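Local coordinates for proteasome assembly chaperone family protein (Thermoplasma acidophilum, PDB 3GAA), which is of unknown function but belongs to the PAC2 family of proteasome assembly chaperones and so may assist proteasome assembly, at the interface of chains A and B. Numbering follows the deposited sequence. Chains: chain A/B, uncharacterized protein Ta1441.

The interface of chains A and B. Residues chain A 11-12, 15-16; chain B 11-12, 15-16.
Helix 13-16 of chain A, with the loop residues A:Ala11 and A:Ser12 leading into it, meets the same segment of chain B across a two-fold axis. The patch illustrates how paired glutamines can occupy the middle of a symmetric contact largely through packing; as modelled, their amides make no hydrogen bond to each other. A:Gln15 and B:Gln15 reach toward one another tip to tip, and their amide planes are turned 52° apart. The amide nitrogens NE2 of A:Gln15 and B:Gln15 come within 3.1 Å, yet the N-H groups do not point along this line. At this resolution the choice between amide N and O is uncertain, so the pairing carries little weight. CG of B:Gln15 lies anti to the backbone N (chi1 -156°), and both glutamine chains bend at chi2, which brings each amide alongside both the serine and the valine of the opposite chain. NE2 of B:Gln15 approaches CB of A:Ser12 at 3.3 Å; in the twin, NE2 of A:Gln15 lies 3.6 Å from CB of B:Ser12. Each glutamine further crosses a valine at about a right angle. The CG2 methyl of A:Val16, anti to its carbonyl carbon, meets CD of B:Gln15 at 3.8 Å, and CG2 of B:Val16 lies 4.0 Å from CD of A:Gln15. An alanine in place of A:Gln15 would remove the amide and CG, and would probably loosen the packing against B:Ser12 and B:Val16. At the margin the carbonyl oxygens O of A:Ala11 and B:Ala11 lie 3.7 Å apart, neither C=O pointing at the other. The patch hides 291 Å² of surface and is part of a larger symmetric interface, where it may help hold two N-terminal segments together within the ten-copy deposited assembly, although the structure alone does not show that this pairing forms in the cell.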
# COMPACT_ATOMS: atom_id res chain seq x y z
N ALA A 11 16.98 0.90 -23.46
CA ALA A 11 17.96 -0.05 -22.96
C ALA A 11 17.44 -0.94 -21.83
O ALA A 11 18.04 -1.94 -21.50
CB ALA A 11 19.20 0.72 -22.48
N SER A 12 16.33 -0.54 -21.24
CA SER A 12 15.89 -1.14 -20.01
C SER A 12 14.53 -1.76 -20.16
O SER A 12 13.77 -1.87 -19.22
CB SER A 12 15.81 -0.06 -18.97
OG SER A 12 15.38 1.13 -19.57
N GLN A 15 13.57 -4.79 -18.15
CA GLN A 15 13.43 -4.50 -16.74
C GLN A 15 12.11 -3.77 -16.35
O GLN A 15 11.55 -4.05 -15.29
CB GLN A 15 14.66 -3.71 -16.32
CG GLN A 15 15.16 -4.05 -14.95
CD GLN A 15 14.80 -3.00 -13.92
OE1 GLN A 15 14.14 -3.30 -12.92
NE2 GLN A 15 15.25 -1.76 -14.16
N VAL A 16 11.62 -2.84 -17.20
CA VAL A 16 10.25 -2.30 -17.05
C VAL A 16 9.20 -3.40 -17.15
O VAL A 16 8.15 -3.36 -16.48
CB VAL A 16 9.93 -1.26 -18.15
CG1 VAL A 16 8.43 -0.91 -18.19
CG2 VAL A 16 10.73 -0.03 -17.91
N ALA B 11 23.00 -1.98 -17.52
CA ALA B 11 22.16 -1.52 -18.60
C ALA B 11 20.82 -1.04 -18.07
O ALA B 11 20.07 -0.39 -18.76
CB ALA B 11 21.94 -2.64 -19.58
N SER B 12 20.52 -1.37 -16.84
CA SER B 12 19.32 -0.91 -16.21
C SER B 12 19.73 -0.08 -15.02
O SER B 12 18.93 0.56 -14.37
CB SER B 12 18.49 -2.10 -15.78
OG SER B 12 18.45 -3.05 -16.82
N GLN B 15 17.88 2.96 -14.15
CA GLN B 15 16.45 2.87 -13.93
C GLN B 15 16.08 2.23 -12.58
O GLN B 15 15.11 2.68 -11.98
CB GLN B 15 15.80 2.10 -15.06
CG GLN B 15 14.35 2.44 -15.22
CD GLN B 15 13.50 1.27 -15.65
OE1 GLN B 15 12.28 1.31 -15.50
NE2 GLN B 15 14.13 0.22 -16.19
N VAL B 16 16.82 1.20 -12.11
CA VAL B 16 16.65 0.71 -10.71
C VAL B 16 16.87 1.99 -9.89
O VAL B 16 16.12 2.31 -8.97
CB VAL B 16 17.63 -0.52 -10.25
CG1 VAL B 16 17.51 -0.90 -8.72
CG2 VAL B 16 17.40 -1.79 -11.07